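PDB 3KST: endo-1,4-beta-xylanase from Bacteroides thetaiotaomicron VPI-5482, which probably hydrolyses O-glycosidic bonds in xylan-type polysaccharides, as a calcium-binding member of glycosyl hydrolase family 43. Local coordinates for residues 217-222 with 230-235; 261-266 with 282-287; 179-184 with 206-211. All blocks are in the same frame, centred on the assembly; numbering follows the deposited sequence. Where two conformers were deposited one is given.

In the fold
Along the chain the order is interaction 3, interaction 1, interaction 2. Interactions 1 and 3 reach the same four-stranded antiparallel sheet, on neighbouring strands 216-222 and 200-207. Their centres are about 14 Å apart and they touch directly: K231 forms a salt bridge with E182, and N235 packs on W181. Interaction 2 lies in another sheet, within the hairpin of strands 262-268 and 279-287, with its centre about 16 Å from interaction 1 and about 21 Å from interaction 3. V217 packs against Y264 where the two sheets meet. In the five-bladed beta-propeller expected of family 43, the set joins strands within sheets, a loop to a strand end, and one sheet to the next.

Interaction 1: residues 217-222 with 230-235; sequences VGYATS and VKYSKN
Y219 and Y232 hold their rings nearly parallel, planes 19° apart, but slid so far that they barely overlap. The face of Y219 is met by the root of the other side chain: Y232 CB lies 3.6 Å from the centroid of the Y219 ring in a CH-pi contact. With Y232 CG anti to its backbone N (chi1 176°), a face of that ring takes Y219 OH, offset toward the rim.

N235 crosses the Y219 side chain at about a right angle and grips its backbone twice. Its OD1 accepts Y219 N at 3.0 Å, the donor standing 35° out of the amide carbonyl plane, and its ND2 donates to Y219 O at 2.9 Å. Y219 O also takes Y232 N, so two donors hold it. The side-chain amide thus goes on pairing with the strand after the backbone has turned away at Y232.

Before that turn, T221 and V230 bond both ways as an antiparallel pair. Strand 230-231 is one of the two outer strands of its four-stranded sheet, next to 216-222, which pairs with 200-207. A220 and K231 share a face, packed on I175 of strand 172-175, and K231 NZ runs on to K176 O.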
ATOM      1  N   VAL A 217       7.569   1.191   9.730  1.00 10.40           N
ATOM      2  CA  VAL A 217       6.530   0.184   9.639  1.00  9.51           C
ATOM      3  C   VAL A 217       6.431  -0.668  10.891  1.00  9.72           C
ATOM      4  O   VAL A 217       7.451  -1.128  11.431  1.00  8.75           O
ATOM      5  CB  VAL A 217       6.787  -0.749   8.442  1.00  9.11           C
ATOM      6  CG1 VAL A 217       5.706  -1.867   8.348  1.00  7.78           C
ATOM      7  CG2 VAL A 217       6.859   0.073   7.125  1.00  9.55           C
ATOM      8  N   GLY A 218       5.203  -0.940  11.325  1.00 10.47           N
ATOM      9  CA  GLY A 218       4.949  -1.836  12.447  1.00 10.75           C
ATOM     10  C   GLY A 218       3.716  -2.663  12.150  1.00 11.02           C
ATOM     11  O   GLY A 218       3.081  -2.477  11.089  1.00 11.67           O
ATOM     12  N   TYR A 219       3.367  -3.565  13.059  1.00 11.59           N
ATOM     13  CA  TYR A 219       2.099  -4.327  12.913  1.00 11.40           C
ATOM     14  C   TYR A 219       1.322  -4.501  14.225  1.00 11.56           C
ATOM     15  O   TYR A 219       1.835  -4.213  15.318  1.00 11.27           O
ATOM     16  CB  TYR A 219       2.322  -5.690  12.237  1.00 11.52           C
ATOM     17  CG  TYR A 219       2.917  -6.788  13.109  1.00 12.51           C
ATOM     18  CD1 TYR A 219       4.293  -6.912  13.261  1.00 13.39           C
ATOM     19  CD2 TYR A 219       2.093  -7.728  13.766  1.00 12.68           C
ATOM     20  CE1 TYR A 219       4.864  -7.932  14.043  1.00 13.04           C
ATOM     21  CE2 TYR A 219       2.660  -8.758  14.562  1.00 13.18           C
ATOM     22  CZ  TYR A 219       4.039  -8.847  14.692  1.00 14.24           C
ATOM     23  OH  TYR A 219       4.618  -9.821  15.458  1.00 15.46           O
ATOM     24  N   ALA A 220       0.085  -4.963  14.050  1.00 10.96           N
ATOM     25  CA  ALA A 220      -0.849  -5.307  15.116  1.00 11.77           C
ATOM     26  C   ALA A 220      -1.618  -6.534  14.686  1.00 12.43           C
ATOM     27  O   ALA A 220      -1.802  -6.767  13.487  1.00 11.74           O
ATOM     28  CB  ALA A 220      -1.811  -4.176  15.412  1.00 12.16           C
ATOM     29  N   THR A 221      -2.047  -7.319  15.671  1.00 12.06           N
ATOM     30  CA  THR A 221      -2.795  -8.539  15.419  1.00 12.91           C
ATOM     31  C   THR A 221      -4.177  -8.500  16.036  1.00 12.78           C
ATOM     32  O   THR A 221      -4.446  -7.731  16.960  1.00 12.37           O
ATOM     33  CB  THR A 221      -2.067  -9.813  15.945  1.00 13.70           C
ATOM     34  OG1 THR A 221      -1.886  -9.754  17.367  1.00 13.68           O
ATOM     35  CG2 THR A 221      -0.705  -9.961  15.292  1.00 13.10           C
ATOM     36  N   SER A 222      -5.024  -9.396  15.540  1.00 12.63           N
ATOM     37  CA  SER A 222      -6.366  -9.585  16.075  0.50 13.02           C
ATOM     38  C   SER A 222      -6.929 -10.927  15.616  1.00 12.57           C
ATOM     39  O   SER A 222      -6.510 -11.464  14.593  1.00 12.55           O
ATOM     40  CB  SER A 222      -7.283  -8.485  15.564  0.50 12.84           C
ATOM     41  OG  SER A 222      -7.354  -8.559  14.161  0.50 15.09           O
ATOM     42  N   VAL A 230      -3.861  -5.634  19.067  1.00 13.72           N
ATOM     43  CA  VAL A 230      -2.708  -5.545  19.975  0.50 13.75           C
ATOM     44  C   VAL A 230      -1.462  -5.373  19.102  1.00 13.49           C
ATOM     45  O   VAL A 230      -1.202  -6.160  18.205  1.00 12.88           O
ATOM     46  CB  VAL A 230      -2.564  -6.732  20.970  0.50 13.90           C
ATOM     47  CG1 VAL A 230      -3.841  -6.872  21.808  0.50 14.30           C
ATOM     48  CG2 VAL A 230      -2.205  -8.035  20.267  0.50 13.41           C
ATOM     49  N   LYS A 231      -0.727  -4.294  19.357  1.00 13.50           N
ATOM     50  CA  LYS A 231       0.482  -3.961  18.626  1.00 13.26           C
ATOM     51  C   LYS A 231       1.604  -4.850  19.086  1.00 13.60           C
ATOM     52  O   LYS A 231       1.695  -5.163  20.290  1.00 13.73           O
ATOM     53  CB  LYS A 231       0.893  -2.488  18.841  1.00 13.23           C
ATOM     54  CG  LYS A 231       0.031  -1.480  18.077  1.00 13.50           C
ATOM     55  CD  LYS A 231       0.248  -0.070  18.564  1.00 10.90           C
ATOM     56  CE  LYS A 231      -0.624   0.968  17.834  1.00 10.66           C
ATOM     57  NZ  LYS A 231      -0.498   2.337  18.380  1.00  7.65           N
ATOM     58  N   TYR A 232       2.412  -5.302  18.127  1.00 13.82           N
ATOM     59  CA  TYR A 232       3.636  -6.067  18.407  1.00 13.79           C
ATOM     60  C   TYR A 232       4.523  -5.230  19.349  1.00 14.56           C
ATOM     61  O   TYR A 232       4.745  -4.040  19.094  1.00 13.17           O
ATOM     62  CB  TYR A 232       4.332  -6.362  17.083  1.00 14.78           C
ATOM     63  CG  TYR A 232       5.663  -7.073  17.173  1.00 15.80           C
ATOM     64  CD1 TYR A 232       5.826  -8.223  17.957  1.00 17.87           C
ATOM     65  CD2 TYR A 232       6.750  -6.631  16.414  1.00 17.68           C
ATOM     66  CE1 TYR A 232       7.071  -8.883  18.012  1.00 19.17           C
ATOM     67  CE2 TYR A 232       7.962  -7.283  16.436  1.00 18.77           C
ATOM     68  CZ  TYR A 232       8.130  -8.405  17.220  1.00 21.06           C
ATOM     69  OH  TYR A 232       9.388  -8.977  17.213  1.00 22.27           O
ATOM     70  N   SER A 233       5.008  -5.863  20.422  1.00 14.68           N
ATOM     71  CA  SER A 233       5.781  -5.175  21.448  0.50 15.62           C
ATOM     72  C   SER A 233       7.149  -4.665  20.960  1.00 15.45           C
ATOM     73  O   SER A 233       7.656  -3.693  21.511  1.00 16.96           O
ATOM     74  CB  SER A 233       5.942  -6.067  22.696  0.50 15.31           C
ATOM     75  OG  SER A 233       6.301  -5.287  23.822  0.50 16.74           O
ATOM     76  N   LYS A 234       7.727  -5.317  19.935  1.00 15.58           N
ATOM     77  CA  LYS A 234       9.040  -4.928  19.367  1.00 15.44           C
ATOM     78  C   LYS A 234       8.900  -4.101  18.073  1.00 14.78           C
ATOM     79  O   LYS A 234       9.858  -4.057  17.245  1.00 13.32           O
ATOM     80  CB  LYS A 234       9.953  -6.142  19.063  1.00 15.94           C
ATOM     81  CG  LYS A 234      10.066  -7.290  20.102  1.00 18.41           C
ATOM     82  CD  LYS A 234      11.134  -7.069  21.168  1.00 21.90           C
ATOM     83  CE  LYS A 234      12.563  -7.086  20.590  1.00 22.91           C
ATOM     84  NZ  LYS A 234      13.586  -7.376  21.642  1.00 25.56           N
ATOM     85  N   ASN A 235       7.736  -3.467  17.849  1.00 13.40           N
ATOM     86  CA  ASN A 235       7.641  -2.517  16.721  1.00 13.30           C
ATOM     87  C   ASN A 235       8.659  -1.381  16.976  1.00 12.98           C
ATOM     88  O   ASN A 235       8.940  -1.063  18.148  1.00 12.70           O
ATOM     89  CB  ASN A 235       6.261  -1.873  16.568  1.00 11.90           C
ATOM     90  CG  ASN A 235       5.221  -2.750  15.881  1.00 12.81           C
ATOM     91  OD1 ASN A 235       5.505  -3.668  15.113  1.00 11.64           O
ATOM     92  ND2 ASN A 235       3.970  -2.393  16.111  1.00 11.28           N
TER

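Interaction 2: residues 261-266 with 282-287; sequences SWKYIF and IKDFAI
F285 and Y264 set their rings next to each other on one face of the sheet, planes 26° apart and slid so that they barely overlap; Y264 CD1 and F285 CD1 meet at 4.0 Å. Both side chains leave from that face, and in both CG is anti to the backbone N; I204 and I295 pack against both. W262 CB comes at the edge of the F285 ring, in its plane, 3.9 Å from CD2 of F285. On the other face, I265 CG1 lies 3.9 Å from I282 CG1. F266 closes the buried end: its CE1 packs 3.6 Å from K283 CD, while K283 NZ runs on to G297 O and D241.

The frame is an antiparallel hairpin of strands 262-268 and 279-287, flanked by 250-256 and 293-305, consistent with a blade of the family's five-bladed beta-propeller. Y264 and K283 bond both ways, and the N-to-C directions of the two short segments make 130°, well short of a straight antiparallel 180°. The Y264 side chain is about 8 Å from the calcium ion held by E83 and H251.

Toward solvent, water takes over. F285 N still donates to W262 O, while a water bridges W262 N and F285 O. K263, whose chain is bent at chi2 and again at chi4, lies alongside D284, and its NZ makes a weak bond and salt bridge to D284 OD1 at 3.3 Å. An alanine at K263 would keep CB on I282 but would probably leave the D284 carboxylate without its charged mate. One water accepts from K263 NZ at 2.6 Å and is also hydrogen-bonded to D284 OD1, W262 O and S261 OG; another links K263 NZ to D284 OD1 again.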
ATOM      1  N   SER A 261       8.123 -17.586  -1.492  1.00 19.98           N
ATOM      2  CA  SER A 261       8.618 -16.799  -0.378  1.00 19.77           C
ATOM      3  C   SER A 261       7.910 -15.447  -0.468  1.00 18.43           C
ATOM      4  O   SER A 261       7.241 -15.167  -1.464  1.00 18.15           O
ATOM      5  CB  SER A 261      10.144 -16.625  -0.464  1.00 20.22           C
ATOM      6  OG  SER A 261      10.532 -15.750  -1.517  1.00 21.89           O
ATOM      7  N   TRP A 262       8.087 -14.606   0.543  1.00 17.14           N
ATOM      8  CA  TRP A 262       7.476 -13.278   0.559  1.00 15.75           C
ATOM      9  C   TRP A 262       8.493 -12.146   0.619  1.00 14.83           C
ATOM     10  O   TRP A 262       9.620 -12.289   1.087  1.00 14.57           O
ATOM     11  CB  TRP A 262       6.491 -13.133   1.722  1.00 16.03           C
ATOM     12  CG  TRP A 262       5.253 -13.945   1.616  1.00 17.35           C
ATOM     13  CD1 TRP A 262       5.140 -15.293   1.780  1.00 17.57           C
ATOM     14  CD2 TRP A 262       3.922 -13.458   1.382  1.00 17.49           C
ATOM     15  NE1 TRP A 262       3.825 -15.686   1.639  1.00 18.47           N
ATOM     16  CE2 TRP A 262       3.057 -14.583   1.393  1.00 18.48           C
ATOM     17  CE3 TRP A 262       3.375 -12.188   1.158  1.00 15.79           C
ATOM     18  CZ2 TRP A 262       1.673 -14.476   1.171  1.00 17.99           C
ATOM     19  CZ3 TRP A 262       1.980 -12.080   0.935  1.00 14.55           C
ATOM     20  CH2 TRP A 262       1.156 -13.221   0.952  1.00 15.16           C
ATOM     21  N   LYS A 263       8.040 -10.994   0.146  1.00 14.60           N
ATOM     22  CA  LYS A 263       8.861  -9.795   0.077  1.00 13.84           C
ATOM     23  C   LYS A 263       7.975  -8.663   0.518  1.00 12.82           C
ATOM     24  O   LYS A 263       6.732  -8.817   0.506  1.00 12.79           O
ATOM     25  CB  LYS A 263       9.296  -9.562  -1.359  1.00 14.31           C
ATOM     26  CG  LYS A 263      10.319 -10.576  -1.898  1.00 16.53           C
ATOM     27  CD  LYS A 263      11.697 -10.362  -1.332  1.00 19.15           C
ATOM     28  CE  LYS A 263      12.796 -11.007  -2.183  1.00 20.69           C
ATOM     29  NZ  LYS A 263      12.722 -12.467  -2.127  1.00 23.71           N
ATOM     30  N   TYR A 264       8.605  -7.556   0.892  1.00 11.38           N
ATOM     31  CA  TYR A 264       7.890  -6.340   1.322  1.00 10.52           C
ATOM     32  C   TYR A 264       8.448  -5.150   0.529  1.00 10.72           C
ATOM     33  O   TYR A 264       9.645  -4.832   0.664  1.00 11.21           O
ATOM     34  CB  TYR A 264       8.047  -6.144   2.840  1.00  9.90           C
ATOM     35  CG  TYR A 264       7.171  -5.052   3.392  1.00  9.98           C
ATOM     36  CD1 TYR A 264       5.843  -5.308   3.722  1.00  8.69           C
ATOM     37  CD2 TYR A 264       7.639  -3.734   3.535  1.00  8.37           C
ATOM     38  CE1 TYR A 264       5.000  -4.295   4.205  1.00  7.25           C
ATOM     39  CE2 TYR A 264       6.788  -2.710   4.039  1.00  9.17           C
ATOM     40  CZ  TYR A 264       5.472  -3.002   4.368  1.00  9.64           C
ATOM     41  OH  TYR A 264       4.607  -2.025   4.841  1.00  9.69           O
ATOM     42  N   ILE A 265       7.615  -4.534  -0.320  1.00 10.40           N
ATOM     43  CA  ILE A 265       8.042  -3.374  -1.120  1.00 10.66           C
ATOM     44  C   ILE A 265       7.742  -2.132  -0.288  1.00 10.94           C
ATOM     45  O   ILE A 265       6.716  -2.087   0.393  1.00 11.09           O
ATOM     46  CB  ILE A 265       7.382  -3.338  -2.533  1.00 11.65           C
ATOM     47  CG1 ILE A 265       8.010  -2.256  -3.411  1.00  9.52           C
ATOM     48  CG2 ILE A 265       5.861  -3.180  -2.472  1.00 10.03           C
ATOM     49  CD1 ILE A 265       7.510  -2.350  -4.873  1.00 11.10           C
ATOM     50  N   PHE A 266       8.609  -1.134  -0.346  1.00 10.96           N
ATOM     51  CA  PHE A 266       8.432   0.096   0.429  1.00 10.36           C
ATOM     52  C   PHE A 266       9.218   1.230  -0.216  1.00  9.71           C
ATOM     53  O   PHE A 266      10.087   0.972  -1.034  1.00  9.84           O
ATOM     54  CB  PHE A 266       8.910  -0.083   1.891  1.00 11.06           C
ATOM     55  CG  PHE A 266      10.376  -0.427   2.016  1.00 12.60           C
ATOM     56  CD1 PHE A 266      10.798  -1.748   1.904  1.00 12.99           C
ATOM     57  CD2 PHE A 266      11.336   0.572   2.192  1.00 12.69           C
ATOM     58  CE1 PHE A 266      12.159  -2.080   1.984  1.00 14.92           C
ATOM     59  CE2 PHE A 266      12.714   0.268   2.295  1.00 14.64           C
ATOM     60  CZ  PHE A 266      13.126  -1.079   2.191  1.00 14.17           C
ATOM     61  N   ILE A 282      12.877  -3.217  -2.104  1.00 10.81           N
ATOM     62  CA  ILE A 282      12.300  -4.509  -1.683  1.00 11.30           C
ATOM     63  C   ILE A 282      13.192  -5.269  -0.675  1.00 12.10           C
ATOM     64  O   ILE A 282      14.393  -5.395  -0.882  1.00 12.01           O
ATOM     65  CB  ILE A 282      12.020  -5.393  -2.884  1.00 11.57           C
ATOM     66  CG1 ILE A 282      10.960  -4.771  -3.818  1.00 11.98           C
ATOM     67  CG2 ILE A 282      11.547  -6.808  -2.444  1.00 12.79           C
ATOM     68  CD1 ILE A 282      10.826  -5.528  -5.146  1.00 15.93           C
ATOM     69  N   LYS A 283      12.577  -5.769   0.403  1.00 12.58           N
ATOM     70  CA  LYS A 283      13.242  -6.586   1.429  1.00 12.16           C
ATOM     71  C   LYS A 283      12.462  -7.889   1.551  1.00 12.25           C
ATOM     72  O   LYS A 283      11.420  -8.056   0.909  1.00 11.93           O
ATOM     73  CB  LYS A 283      13.328  -5.811   2.756  1.00 12.92           C
ATOM     74  CG  LYS A 283      14.471  -4.785   2.782  1.00 11.71           C
ATOM     75  CD  LYS A 283      14.508  -3.919   4.077  1.00 15.09           C
ATOM     76  CE  LYS A 283      15.103  -4.626   5.284  1.00 17.05           C
ATOM     77  NZ  LYS A 283      16.596  -4.840   5.258  1.00 15.41           N
ATOM     78  N   ASP A 284      12.976  -8.823   2.347  1.00 12.45           N
ATOM     79  CA  ASP A 284      12.279 -10.064   2.609  1.00 12.77           C
ATOM     80  C   ASP A 284      11.187  -9.820   3.645  1.00 12.63           C
ATOM     81  O   ASP A 284      11.256  -8.864   4.412  1.00 13.58           O
ATOM     82  CB  ASP A 284      13.240 -11.153   3.067  1.00 13.22           C
ATOM     83  CG  ASP A 284      14.251 -11.498   2.002  1.00 14.24           C
ATOM     84  OD1 ASP A 284      13.822 -11.820   0.874  1.00 14.28           O
ATOM     85  OD2 ASP A 284      15.448 -11.442   2.292  1.00 19.91           O
ATOM     86  N   PHE A 285      10.172 -10.676   3.605  1.00 13.16           N
ATOM     87  CA  PHE A 285       9.016 -10.614   4.492  1.00 13.06           C
ATOM     88  C   PHE A 285       8.604 -12.006   4.928  1.00 14.00           C
ATOM     89  O   PHE A 285       8.545 -12.912   4.109  1.00 13.57           O
ATOM     90  CB  PHE A 285       7.823 -10.013   3.751  1.00 13.32           C
ATOM     91  CG  PHE A 285       6.621  -9.817   4.616  1.00 11.28           C
ATOM     92  CD1 PHE A 285       6.585  -8.774   5.515  1.00 12.24           C
ATOM     93  CD2 PHE A 285       5.545 -10.698   4.559  1.00 10.99           C
ATOM     94  CE1 PHE A 285       5.464  -8.580   6.334  1.00 12.77           C
ATOM     95  CE2 PHE A 285       4.428 -10.522   5.352  1.00  9.68           C
ATOM     96  CZ  PHE A 285       4.399  -9.466   6.270  1.00 10.95           C
ATOM     97  N   ALA A 286       8.254 -12.161   6.197  1.00 14.59           N
ATOM     98  CA  ALA A 286       7.740 -13.460   6.654  1.00 15.16           C
ATOM     99  C   ALA A 286       6.985 -13.361   7.957  1.00 16.08           C
ATOM    100  O   ALA A 286       7.195 -12.435   8.725  1.00 16.15           O
ATOM    101  CB  ALA A 286       8.860 -14.494   6.768  1.00 15.50           C
ATOM    102  N   ILE A 287       6.071 -14.319   8.141  1.00 16.24           N
ATOM    103  CA  ILE A 287       5.309 -14.495   9.384  1.00 16.98           C
ATOM    104  C   ILE A 287       5.700 -15.897   9.852  1.00 17.59           C
ATOM    105  O   ILE A 287       5.442 -16.866   9.163  1.00 17.15           O
ATOM    106  CB  ILE A 287       3.810 -14.393   9.149  1.00 16.66           C
ATOM    107  CG1 ILE A 287       3.480 -13.094   8.414  1.00 16.59           C
ATOM    108  CG2 ILE A 287       3.050 -14.476  10.493  1.00 17.64           C
ATOM    109  CD1 ILE A 287       2.009 -12.936   8.105  1.00 14.62           C
TER
HETATM  110  O   HOH W   1      11.758 -13.605   0.045  1.00 16.03           O
HETATM  111  O   HOH W   2       8.824 -15.309   3.130  1.00 12.33           O
HETATM  112  O   HOH W   3      14.769 -13.989  -1.242  1.00 30.23           O

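Interaction 3: residues 179-184 with 206-211; sequences VSWELL and SANHYE
N208 reaches the short 3-10 turn around W181 with its CG anti to its own carbonyl carbon (chi1 -60°), while W181 CG stands between backbone N and carbonyl carbon (chi1 80°), and the far end of the indole comes near A207. The N208 amide spans the turn with both of its polar atoms. N208 ND2 donates to W181 O at 2.8 Å in a nearly straight bond, 171° at the hydrogen, lying in both the amide plane and the carbonyl plane. N208 OD1 accepts L184 N at 2.7 Å in a more bent bond, and Q185 N donates to it too. With both ends occupied, the amide is held against flipping.

Beside this grip is a small apolar contact. W181 CZ3 touches A207 CB at 3.8 Å, and E182 CB reaches the same methyl at 3.8 Å. E182 CG lies over the centre of the indole, 3.5 Å above its plane, so A207 is met by two side chains that pack on each other. The E182 carboxylate is buried but well supplied: OE1 takes V179 N at 2.9 Å on its anti side, also accepts from E178 N and forms a salt bridge with K231 NZ, while OE2 meets Y205 OH.

The arrangement ties the loop between strands 172-175 and 189-197 to the end of strand 200-207. S206 pairs through its backbone with E190, the predicted proton donor, whose side chain is about 7 Å from that of A207. The contact thus lies close to the predicted active site of a family 43 five-bladed beta-propeller.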
ATOM      1  N   VAL A 179       2.656   5.159  20.724  1.00 12.36           N
ATOM      2  CA  VAL A 179       3.956   4.898  21.372  1.00 12.80           C
ATOM      3  C   VAL A 179       5.057   5.795  20.805  1.00 11.41           C
ATOM      4  O   VAL A 179       4.887   6.425  19.765  1.00 10.13           O
ATOM      5  CB  VAL A 179       4.322   3.375  21.302  1.00 12.26           C
ATOM      6  CG1 VAL A 179       3.205   2.534  21.910  1.00 14.41           C
ATOM      7  CG2 VAL A 179       4.604   2.926  19.912  1.00 14.74           C
ATOM      8  N   SER A 180       6.202   5.816  21.478  1.00 11.49           N
ATOM      9  CA  SER A 180       7.299   6.741  21.127  1.00 11.42           C
ATOM     10  C   SER A 180       7.739   6.749  19.660  1.00 11.22           C
ATOM     11  O   SER A 180       7.754   7.806  19.025  1.00 11.47           O
ATOM     12  CB  SER A 180       8.517   6.487  22.024  1.00 11.52           C
ATOM     13  OG  SER A 180       9.605   7.287  21.583  1.00 13.98           O
ATOM     14  N   TRP A 181       8.059   5.573  19.113  1.00 10.79           N
ATOM     15  CA  TRP A 181       8.528   5.461  17.713  1.00 10.96           C
ATOM     16  C   TRP A 181       7.493   5.957  16.706  1.00 10.59           C
ATOM     17  O   TRP A 181       7.871   6.383  15.616  1.00 12.04           O
ATOM     18  CB  TRP A 181       8.964   4.041  17.339  1.00 11.10           C
ATOM     19  CG  TRP A 181       7.863   3.042  16.988  1.00 10.56           C
ATOM     20  CD1 TRP A 181       7.265   2.138  17.825  1.00 12.09           C
ATOM     21  CD2 TRP A 181       7.257   2.850  15.701  1.00 10.12           C
ATOM     22  NE1 TRP A 181       6.314   1.421  17.147  1.00 10.37           N
ATOM     23  CE2 TRP A 181       6.300   1.816  15.840  1.00  9.20           C
ATOM     24  CE3 TRP A 181       7.419   3.471  14.442  1.00  7.00           C
ATOM     25  CZ2 TRP A 181       5.496   1.386  14.768  1.00  8.67           C
ATOM     26  CZ3 TRP A 181       6.647   3.032  13.378  1.00  9.23           C
ATOM     27  CH2 TRP A 181       5.696   1.997  13.548  1.00  9.25           C
ATOM     28  N   GLU A 182       6.210   5.884  17.090  1.00  9.70           N
ATOM     29  CA  GLU A 182       5.075   6.354  16.274  1.00  8.83           C
ATOM     30  C   GLU A 182       4.764   7.854  16.403  1.00  8.98           C
ATOM     31  O   GLU A 182       3.859   8.324  15.728  1.00  7.84           O
ATOM     32  CB  GLU A 182       3.778   5.620  16.703  1.00  8.21           C
ATOM     33  CG  GLU A 182       3.816   4.127  16.591  1.00 10.04           C
ATOM     34  CD  GLU A 182       2.630   3.433  17.228  1.00  9.73           C
ATOM     35  OE1 GLU A 182       2.012   3.985  18.185  1.00 10.52           O
ATOM     36  OE2 GLU A 182       2.367   2.290  16.804  1.00  8.59           O
ATOM     37  N   LEU A 183       5.453   8.571  17.295  1.00  9.61           N
ATOM     38  CA  LEU A 183       5.237   9.979  17.574  1.00 10.70           C
ATOM     39  C   LEU A 183       6.544  10.796  17.464  1.00 11.29           C
ATOM     40  O   LEU A 183       6.840  11.648  18.314  1.00 13.75           O
ATOM     41  CB  LEU A 183       4.587  10.128  18.973  1.00 11.29           C
ATOM     42  CG  LEU A 183       3.226   9.420  19.157  1.00 11.83           C
ATOM     43  CD1 LEU A 183       2.807   9.373  20.622  1.00 14.62           C
ATOM     44  CD2 LEU A 183       2.177  10.086  18.306  1.00 12.70           C
ATOM     45  N   LEU A 184       7.331  10.508  16.425  1.00 11.64           N
ATOM     46  CA  LEU A 184       8.494  11.317  16.091  1.00 12.14           C
ATOM     47  C   LEU A 184       8.061  12.638  15.424  1.00 12.57           C
ATOM     48  O   LEU A 184       8.677  13.676  15.670  1.00 12.37           O
ATOM     49  CB  LEU A 184       9.478  10.534  15.221  1.00 11.88           C
ATOM     50  CG  LEU A 184      10.235   9.353  15.829  1.00 12.66           C
ATOM     51  CD1 LEU A 184      10.891   8.519  14.717  1.00 13.69           C
ATOM     52  CD2 LEU A 184      11.300   9.797  16.863  1.00 13.90           C
ATOM     53  N   SER A 206       2.209   2.006   8.661  1.00  9.10           N
ATOM     54  CA  SER A 206       3.284   2.990   8.828  1.00  9.04           C
ATOM     55  C   SER A 206       2.877   4.101   9.813  1.00  9.68           C
ATOM     56  O   SER A 206       1.702   4.450   9.914  1.00 10.04           O
ATOM     57  CB  SER A 206       3.666   3.604   7.480  1.00  8.53           C
ATOM     58  OG  SER A 206       4.060   2.629   6.527  1.00  9.91           O
ATOM     59  N   ALA A 207       3.845   4.630  10.567  1.00  9.36           N
ATOM     60  CA  ALA A 207       3.616   5.756  11.483  1.00  9.41           C
ATOM     61  C   ALA A 207       4.621   6.881  11.257  1.00 10.17           C
ATOM     62  O   ALA A 207       5.732   6.633  10.740  1.00 10.10           O
ATOM     63  CB  ALA A 207       3.587   5.289  12.970  1.00  9.43           C
ATOM     64  N   ASN A 208       4.183   8.091  11.638  1.00 10.70           N
ATOM     65  CA  ASN A 208       4.861   9.395  11.494  1.00  9.73           C
ATOM     66  C   ASN A 208       4.571  10.036  10.173  1.00 10.22           C
ATOM     67  O   ASN A 208       4.149   9.351   9.218  1.00 10.43           O
ATOM     68  CB  ASN A 208       6.375   9.337  11.735  1.00 10.60           C
ATOM     69  CG  ASN A 208       6.685   8.872  13.094  1.00  9.37           C
ATOM     70  OD1 ASN A 208       6.384   9.571  14.066  1.00 10.09           O
ATOM     71  ND2 ASN A 208       7.252   7.670  13.205  1.00 11.81           N
ATOM     72  N   HIS A 209       4.698  11.367  10.136  1.00 10.12           N
ATOM     73  CA  HIS A 209       4.608  12.102   8.865  1.00 11.09           C
ATOM     74  C   HIS A 209       5.678  11.493   7.934  1.00 10.97           C
ATOM     75  O   HIS A 209       6.811  11.280   8.359  1.00 11.13           O
ATOM     76  CB  HIS A 209       4.916  13.582   9.081  1.00 11.34           C
ATOM     77  CG  HIS A 209       4.485  14.460   7.954  1.00 12.98           C
ATOM     78  ND1 HIS A 209       5.099  14.457   6.723  1.00 12.15           N
ATOM     79  CD2 HIS A 209       3.523  15.413   7.890  1.00 14.69           C
ATOM     80  CE1 HIS A 209       4.511  15.340   5.935  1.00 14.19           C
ATOM     81  NE2 HIS A 209       3.568  15.951   6.627  1.00 12.72           N
ATOM     82  N   TYR A 210       5.325  11.212   6.683  1.00 10.40           N
ATOM     83  CA  TYR A 210       6.264  10.573   5.716  1.00 11.00           C
ATOM     84  C   TYR A 210       7.587  11.340   5.537  1.00 10.82           C
ATOM     85  O   TYR A 210       8.619  10.744   5.193  1.00 11.46           O
ATOM     86  CB  TYR A 210       5.591  10.290   4.359  1.00 10.80           C
ATOM     87  CG  TYR A 210       5.448  11.462   3.438  1.00 11.42           C
ATOM     88  CD1 TYR A 210       6.514  11.841   2.577  1.00 12.85           C
ATOM     89  CD2 TYR A 210       4.279  12.212   3.403  1.00 14.62           C
ATOM     90  CE1 TYR A 210       6.400  12.946   1.709  1.00 14.25           C
ATOM     91  CE2 TYR A 210       4.152  13.333   2.533  1.00 14.75           C
ATOM     92  CZ  TYR A 210       5.210  13.678   1.692  1.00 16.25           C
ATOM     93  OH  TYR A 210       5.074  14.751   0.848  1.00 16.72           O
ATOM     94  N   GLU A 211       7.535  12.661   5.734  1.00 11.26           N
ATOM     95  CA  GLU A 211       8.717  13.516   5.642  1.00 11.47           C
ATOM     96  C   GLU A 211       9.762  13.269   6.718  1.00 11.14           C
ATOM     97  O   GLU A 211      10.898  13.684   6.552  1.00 11.40           O
ATOM     98  CB  GLU A 211       8.309  14.982   5.620  1.00 11.64           C
ATOM     99  CG  GLU A 211       7.598  15.364   4.309  1.00 13.80           C
ATOM    100  CD  GLU A 211       7.287  16.845   4.182  1.00 17.00           C
ATOM    101  OE1 GLU A 211       7.486  17.625   5.157  1.00 18.45           O
ATOM    102  OE2 GLU A 211       6.846  17.228   3.072  1.00 18.69           O
TER